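Local coordinates for acyl-[acyl-carrier-protein]--UDP-N-acetylglucosamine O-acyltransferase (Helicobacter pylori, PDB 1J2Z), which catalyses the transfer of a (3R)-hydroxyacyl chain from acyl carrier protein to UDP-N-acetylglucosamine, the first step of lipid A biosynthesis, at residues A[109-123]-A[127-141]. Numbering follows the deposited sequence.
Sequences DKNLLMAYVHVAHDC and SHCILANGVTLAGHI. With SOG (octyl 1-thio-beta-D-glucopyranoside), chain B; SOG (octyl 1-thio-beta-D-glucopyranoside), chain C.
H121 and H140 meet on successive coils of a left-handed parallel beta-helix. They form an offset edge-to-face pair, the edge of H121 toward the face of H140, with the planes at 88° and the centroids 5.0 Å apart. G139 CA lies over one face of H121, a CH-pi contact. H121 CG sits between its own backbone N and carbonyl carbon (chi1 65°), and ND1 reaches O3 of the octyl thioglucoside of chain B in a weak bond of 3.1 Å. D122 OD2 comes 3.4 Å from H140 CE1 and is itself held by T98. H121 and H140 probably bind substrate, as in related enzymes. H121 also lines the detergent pocket, so the detergent probably lies in part of the substrate site.

Inside the coil, L113 and L131 run alongside each other in the same direction, with L113 CD2 3.6 Å from L131 CG. V119 and L137 pair likewise. The V117 and L131 side chains cross at about a right angle, CG1 of V117 touching CD1 of L131. C123 SG accepts a bond from I141 N at 3.6 Å. On the outside, the bent M114 chain lays CE 3.7 Å from I130 CG2, and its CB lies 3.3 Å from N133 ND2, which bonds to Q69 of the second subunit.

At the first corner, N111 OD1 accepts a bond from C129 N at 2.7 Å. Its ND2 is held by G126 O, which fixes the amide between coils.

Strands 112-113 and 118-119 pair in parallel with 130-131 and 136-137. Strand 124-125 closes the third side, where I125 packs on V119, L131 and L137. Strands 93-94 and 148-149 belong to the flanking coils.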
loop_
_atom_site.group_PDB
_atom_site.type_symbol
_atom_site.label_atom_id
_atom_site.label_comp_id
_atom_site.label_asym_id
_atom_site.label_seq_id
_atom_site.Cartn_x
_atom_site.Cartn_y
_atom_site.Cartn_z
ATOM N N ASP A 109 2.813 -11.263 21.945
ATOM C CA ASP A 109 1.447 -11.766 22.052
ATOM C C ASP A 109 0.320 -10.746 21.919
ATOM O O ASP A 109 0.500 -9.546 22.126
ATOM C CB ASP A 109 1.257 -12.477 23.394
ATOM C CG ASP A 109 2.396 -13.410 23.725
ATOM O OD1 ASP A 109 2.759 -14.253 22.881
ATOM O OD2 ASP A 109 2.923 -13.299 24.844
ATOM N N LYS A 110 -0.856 -11.264 21.583
ATOM C CA LYS A 110 -2.056 -10.457 21.451
ATOM C C LYS A 110 -1.901 -9.203 20.610
ATOM O O LYS A 110 -2.313 -8.116 21.012
ATOM C CB LYS A 110 -2.576 -10.107 22.851
ATOM C CG LYS A 110 -2.983 -11.356 23.633
ATOM C CD LYS A 110 -3.395 -11.057 25.055
ATOM C CE LYS A 110 -3.847 -12.331 25.752
ATOM N NZ LYS A 110 -4.167 -12.094 27.180
ATOM N N ASN A 111 -1.302 -9.358 19.437
ATOM C CA ASN A 111 -1.132 -8.238 18.527
ATOM C C ASN A 111 -2.073 -8.420 17.351
ATOM O O ASN A 111 -2.533 -9.528 17.065
ATOM C CB ASN A 111 0.294 -8.173 17.989
ATOM C CG ASN A 111 1.316 -7.961 19.078
ATOM O OD1 ASN A 111 1.345 -6.911 19.719
ATOM N ND2 ASN A 111 2.166 -8.963 19.295
ATOM N N LEU A 112 -2.358 -7.317 16.677
ATOM C CA LEU A 112 -3.198 -7.342 15.500
ATOM C C LEU A 112 -2.411 -6.632 14.410
ATOM O O LEU A 112 -2.045 -5.468 14.562
ATOM C CB LEU A 112 -4.522 -6.605 15.754
ATOM C CG LEU A 112 -5.364 -6.318 14.500
ATOM C CD1 LEU A 112 -5.671 -7.618 13.758
ATOM C CD2 LEU A 112 -6.651 -5.599 14.898
ATOM N N LEU A 113 -2.104 -7.351 13.337
ATOM C CA LEU A 113 -1.396 -6.755 12.210
ATOM C C LEU A 113 -2.412 -6.826 11.078
ATOM O O LEU A 113 -2.698 -7.907 10.562
ATOM C CB LEU A 113 -0.143 -7.559 11.842
ATOM C CG LEU A 113 0.829 -7.950 12.965
ATOM C CD1 LEU A 113 2.092 -8.552 12.354
ATOM C CD2 LEU A 113 1.178 -6.750 13.800
ATOM N N MET A 114 -2.975 -5.677 10.719
ATOM C CA MET A 114 -3.977 -5.615 9.664
ATOM C C MET A 114 -3.383 -5.938 8.300
ATOM O O MET A 114 -2.184 -6.190 8.184
ATOM C CB MET A 114 -4.650 -4.238 9.662
ATOM C CG MET A 114 -5.535 -4.021 10.890
ATOM S SD MET A 114 -6.428 -2.457 10.908
ATOM C CE MET A 114 -6.101 -1.917 12.563
ATOM N N ALA A 115 -4.225 -5.936 7.271
ATOM C CA ALA A 115 -3.793 -6.281 5.920
ATOM C C ALA A 115 -2.693 -5.411 5.327
ATOM O O ALA A 115 -2.564 -4.230 5.647
ATOM C CB ALA A 115 -5.004 -6.305 4.983
ATOM N N TYR A 116 -1.903 -6.027 4.451
ATOM C CA TYR A 116 -0.801 -5.377 3.754
ATOM C C TYR A 116 0.323 -4.868 4.660
ATOM O O TYR A 116 1.133 -4.044 4.234
ATOM C CB TYR A 116 -1.316 -4.213 2.893
ATOM C CG TYR A 116 -2.611 -4.494 2.152
ATOM C CD1 TYR A 116 -3.836 -4.143 2.710
ATOM C CD2 TYR A 116 -2.608 -5.092 0.888
ATOM C CE1 TYR A 116 -5.027 -4.371 2.042
ATOM C CE2 TYR A 116 -3.809 -5.328 0.200
ATOM C CZ TYR A 116 -5.016 -4.961 0.792
ATOM O OH TYR A 116 -6.214 -5.185 0.161
ATOM N N VAL A 117 0.371 -5.339 5.903
ATOM C CA VAL A 117 1.425 -4.911 6.823
ATOM C C VAL A 117 2.724 -5.670 6.540
ATOM O O VAL A 117 2.720 -6.890 6.399
ATOM C CB VAL A 117 1.030 -5.160 8.306
ATOM C CG1 VAL A 117 2.266 -5.062 9.205
ATOM C CG2 VAL A 117 -0.011 -4.138 8.751
ATOM N N HIS A 118 3.832 -4.947 6.433
ATOM C CA HIS A 118 5.115 -5.603 6.208
ATOM C C HIS A 118 6.052 -5.390 7.389
ATOM O O HIS A 118 6.272 -4.260 7.820
ATOM C CB HIS A 118 5.811 -5.086 4.948
ATOM C CG HIS A 118 7.219 -5.583 4.805
ATOM N ND1 HIS A 118 8.307 -4.740 4.752
ATOM C CD2 HIS A 118 7.717 -6.840 4.758
ATOM C CE1 HIS A 118 9.416 -5.456 4.681
ATOM N NE2 HIS A 118 9.085 -6.734 4.684
ATOM N N VAL A 119 6.600 -6.482 7.906
ATOM C CA VAL A 119 7.544 -6.406 9.012
ATOM C C VAL A 119 8.883 -6.891 8.472
ATOM O O VAL A 119 9.038 -8.063 8.140
ATOM C CB VAL A 119 7.106 -7.283 10.195
ATOM C CG1 VAL A 119 8.155 -7.217 11.313
ATOM C CG2 VAL A 119 5.764 -6.803 10.708
ATOM N N ALA A 120 9.842 -5.978 8.364
ATOM C CA ALA A 120 11.157 -6.318 7.828
ATOM C C ALA A 120 12.033 -7.128 8.778
ATOM O O ALA A 120 11.732 -7.286 9.965
ATOM C CB ALA A 120 11.896 -5.041 7.402
ATOM N N HIS A 121 13.130 -7.637 8.230
ATOM C CA HIS A 121 14.076 -8.436 8.988
ATOM C C HIS A 121 14.570 -7.731 10.244
ATOM O O HIS A 121 14.713 -6.503 10.275
ATOM C CB HIS A 121 15.289 -8.776 8.118
ATOM C CG HIS A 121 16.094 -7.580 7.715
ATOM N ND1 HIS A 121 15.856 -6.874 6.557
ATOM C CD2 HIS A 121 17.126 -6.955 8.331
ATOM C CE1 HIS A 121 16.708 -5.867 6.475
ATOM N NE2 HIS A 121 17.489 -5.894 7.540
ATOM N N ASP A 122 14.825 -8.524 11.278
ATOM C CA ASP A 122 15.357 -8.028 12.545
ATOM C C ASP A 122 14.481 -7.082 13.365
ATOM O O ASP A 122 14.979 -6.403 14.262
ATOM C CB ASP A 122 16.718 -7.376 12.296
ATOM C CG ASP A 122 17.706 -8.331 11.659
ATOM O OD1 ASP A 122 18.054 -9.348 12.297
ATOM O OD2 ASP A 122 18.133 -8.077 10.517
ATOM N N CYS A 123 13.189 -7.025 13.066
ATOM C CA CYS A 123 12.306 -6.169 13.844
ATOM C C CYS A 123 11.870 -6.911 15.100
ATOM O O CYS A 123 11.872 -8.143 15.152
ATOM C CB CYS A 123 11.070 -5.768 13.037
ATOM S SG CYS A 123 11.386 -4.519 11.748
ATOM N N SER A 127 3.862 -6.943 22.743
ATOM C CA SER A 127 2.507 -7.474 22.875
ATOM C C SER A 127 1.449 -6.370 22.945
ATOM O O SER A 127 1.762 -5.220 23.237
ATOM C CB SER A 127 2.416 -8.347 24.131
ATOM O OG SER A 127 3.278 -9.473 24.044
ATOM N N HIS A 128 0.198 -6.738 22.677
ATOM C CA HIS A 128 -0.925 -5.801 22.715
ATOM C C HIS A 128 -0.782 -4.642 21.736
ATOM O O HIS A 128 -1.298 -3.556 21.978
ATOM C CB HIS A 128 -1.099 -5.245 24.133
ATOM C CG HIS A 128 -1.328 -6.303 25.167
ATOM N ND1 HIS A 128 -2.514 -6.996 25.271
ATOM C CD2 HIS A 128 -0.503 -6.821 26.107
ATOM C CE1 HIS A 128 -2.410 -7.900 26.228
ATOM N NE2 HIS A 128 -1.199 -7.814 26.751
ATOM N N CYS A 129 -0.086 -4.872 20.628
ATOM C CA CYS A 129 0.106 -3.827 19.627
ATOM C C CYS A 129 -0.890 -3.940 18.485
ATOM O O CYS A 129 -1.468 -5.002 18.244
ATOM C CB CYS A 129 1.518 -3.896 19.042
ATOM S SG CYS A 129 2.843 -3.444 20.179
ATOM N N ILE A 130 -1.078 -2.835 17.775
ATOM C CA ILE A 130 -1.970 -2.814 16.633
ATOM C C ILE A 130 -1.316 -2.030 15.499
ATOM O O ILE A 130 -0.992 -0.852 15.654
ATOM C CB ILE A 130 -3.329 -2.161 16.977
ATOM C CG1 ILE A 130 -4.085 -3.025 17.989
ATOM C CG2 ILE A 130 -4.158 -1.996 15.711
ATOM C CD1 ILE A 130 -5.377 -2.395 18.481
ATOM N N LEU A 131 -1.094 -2.703 14.374
ATOM C CA LEU A 131 -0.510 -2.059 13.206
ATOM C C LEU A 131 -1.601 -2.084 12.146
ATOM O O LEU A 131 -2.017 -3.158 11.707
ATOM C CB LEU A 131 0.726 -2.820 12.702
ATOM C CG LEU A 131 1.875 -3.177 13.658
ATOM C CD1 LEU A 131 3.139 -3.444 12.843
ATOM C CD2 LEU A 131 2.133 -2.056 14.631
ATOM N N ALA A 132 -2.071 -0.901 11.757
ATOM C CA ALA A 132 -3.135 -0.770 10.760
ATOM C C ALA A 132 -2.699 -1.068 9.329
ATOM O O ALA A 132 -1.516 -1.278 9.058
ATOM C CB ALA A 132 -3.736 0.632 10.826
ATOM N N ASN A 133 -3.671 -1.061 8.417
ATOM C CA ASN A 133 -3.432 -1.341 7.003
ATOM C C ASN A 133 -2.184 -0.691 6.424
ATOM O O ASN A 133 -1.946 0.503 6.617
ATOM C CB ASN A 133 -4.626 -0.895 6.135
ATOM C CG ASN A 133 -5.833 -1.816 6.256
ATOM O OD1 ASN A 133 -6.479 -2.146 5.258
ATOM N ND2 ASN A 133 -6.152 -2.218 7.471
ATOM N N GLY A 134 -1.403 -1.496 5.709
ATOM C CA GLY A 134 -0.216 -1.005 5.035
ATOM C C GLY A 134 0.952 -0.461 5.830
ATOM O O GLY A 134 1.839 0.155 5.240
ATOM N N VAL A 135 0.974 -0.660 7.144
ATOM C CA VAL A 135 2.110 -0.166 7.914
ATOM C C VAL A 135 3.349 -0.866 7.381
ATOM O O VAL A 135 3.343 -2.077 7.167
ATOM C CB VAL A 135 1.957 -0.448 9.425
ATOM C CG1 VAL A 135 3.281 -0.207 10.142
ATOM C CG2 VAL A 135 0.889 0.467 10.010
ATOM N N THR A 136 4.410 -0.095 7.161
ATOM C CA THR A 136 5.649 -0.634 6.628
ATOM C C THR A 136 6.812 -0.421 7.586
ATOM O O THR A 136 7.196 0.713 7.874
ATOM C CB THR A 136 5.992 0.027 5.277
ATOM O OG1 THR A 136 4.915 -0.192 4.354
ATOM C CG2 THR A 136 7.268 -0.566 4.702
ATOM N N LEU A 137 7.369 -1.518 8.083
ATOM C CA LEU A 137 8.495 -1.428 9.000
ATOM C C LEU A 137 9.788 -1.782 8.279
ATOM O O LEU A 137 9.900 -2.854 7.682
ATOM C CB LEU A 137 8.314 -2.389 10.179
ATOM C CG LEU A 137 7.051 -2.306 11.040
ATOM C CD1 LEU A 137 7.164 -3.312 12.181
ATOM C CD2 LEU A 137 6.873 -0.905 11.596
ATOM N N ALA A 138 10.757 -0.875 8.326
ATOM C CA ALA A 138 12.053 -1.131 7.716
ATOM C C ALA A 138 12.788 -2.072 8.676
ATOM O O ALA A 138 12.228 -2.501 9.682
ATOM C CB ALA A 138 12.827 0.178 7.539
ATOM N N GLY A 139 14.043 -2.383 8.388
ATOM C CA GLY A 139 14.764 -3.302 9.250
ATOM C C GLY A 139 15.223 -2.800 10.607
ATOM O O GLY A 139 15.328 -1.598 10.843
ATOM N N HIS A 140 15.469 -3.744 11.510
ATOM C CA HIS A 140 15.982 -3.456 12.851
ATOM C C HIS A 140 15.128 -2.542 13.726
ATOM O O HIS A 140 15.664 -1.801 14.551
ATOM C CB HIS A 140 17.383 -2.841 12.729
ATOM C CG HIS A 140 18.251 -3.503 11.702
ATOM N ND1 HIS A 140 18.985 -4.641 11.963
ATOM C CD2 HIS A 140 18.491 -3.190 10.405
ATOM C CE1 HIS A 140 19.641 -5.000 10.873
ATOM N NE2 HIS A 140 19.359 -4.136 9.913
ATOM N N ILE A 141 13.811 -2.585 13.560
ATOM C CA ILE A 141 12.935 -1.733 14.359
ATOM C C ILE A 141 12.483 -2.420 15.648
ATOM O O ILE A 141 12.278 -3.633 15.678
ATOM C CB ILE A 141 11.705 -1.310 13.529
ATOM C CG1 ILE A 141 12.149 -0.328 12.436
ATOM C CG2 ILE A 141 10.640 -0.689 14.426
ATOM C CD1 ILE A 141 11.109 -0.089 11.353
HETATM C C1 SOG B . 14.968 -1.975 4.256
HETATM C C2 SOG B . 15.409 -3.442 4.481
HETATM C C3 SOG B . 14.526 -4.377 3.642
HETATM C C4 SOG B . 13.072 -4.179 4.084
HETATM C C5 SOG B . 12.668 -2.701 3.850
HETATM C C6 SOG B . 11.235 -2.455 4.299
HETATM C "C1'" SOG B . 16.017 0.178 4.421
HETATM C "C2'" SOG B . 15.479 1.261 5.335
HETATM C "C3'" SOG B . 16.289 2.538 5.208
HETATM C "C4'" SOG B . 15.758 3.629 6.126
HETATM C "C5'" SOG B . 16.576 4.906 5.994
HETATM C "C6'" SOG B . 15.962 6.029 6.804
HETATM C "C7'" SOG B . 16.763 7.304 6.681
HETATM C "C8'" SOG B . 16.127 8.405 7.496
HETATM S S1 SOG B . 15.769 -1.085 5.049
HETATM O O2 SOG B . 16.773 -3.604 4.113
HETATM O O3 SOG B . 14.913 -5.720 3.849
HETATM O O4 SOG B . 12.223 -5.036 3.341
HETATM O O5 SOG B . 13.562 -1.837 4.608
HETATM O O6 SOG B . 10.337 -2.805 3.264
HETATM C C1 SOG C . -11.125 0.726 11.034
HETATM C C2 SOG C . -12.078 -0.494 11.102
HETATM C C3 SOG C . -11.359 -1.735 10.554
HETATM C C4 SOG C . -10.957 -1.448 9.103
HETATM C C5 SOG C . -10.011 -0.221 9.074
HETATM C C6 SOG C . -9.605 0.115 7.645
HETATM C "C1'" SOG C . -10.914 2.807 12.212
HETATM C "C2'" SOG C . -10.973 4.141 11.494
HETATM C "C3'" SOG C . -10.755 5.292 12.458
HETATM C "C4'" SOG C . -10.817 6.635 11.746
HETATM C "C5'" SOG C . -10.600 7.785 12.720
HETATM C "C6'" SOG C . -10.524 9.109 11.987
HETATM C "C7'" SOG C . -10.307 10.260 12.941
HETATM C "C8'" SOG C . -10.233 11.564 12.184
HETATM S S1 SOG C . -11.786 1.903 11.523
HETATM O O2 SOG C . -12.483 -0.723 12.446
HETATM O O3 SOG C . -12.223 -2.852 10.601
HETATM O O4 SOG C . -10.300 -2.577 8.554
HETATM O O5 SOG C . -10.698 0.924 9.656
HETATM O O6 SOG C . -8.498 -0.676 7.258
HETATM O O HOH W 1 -3.642 -5.893 19.948
#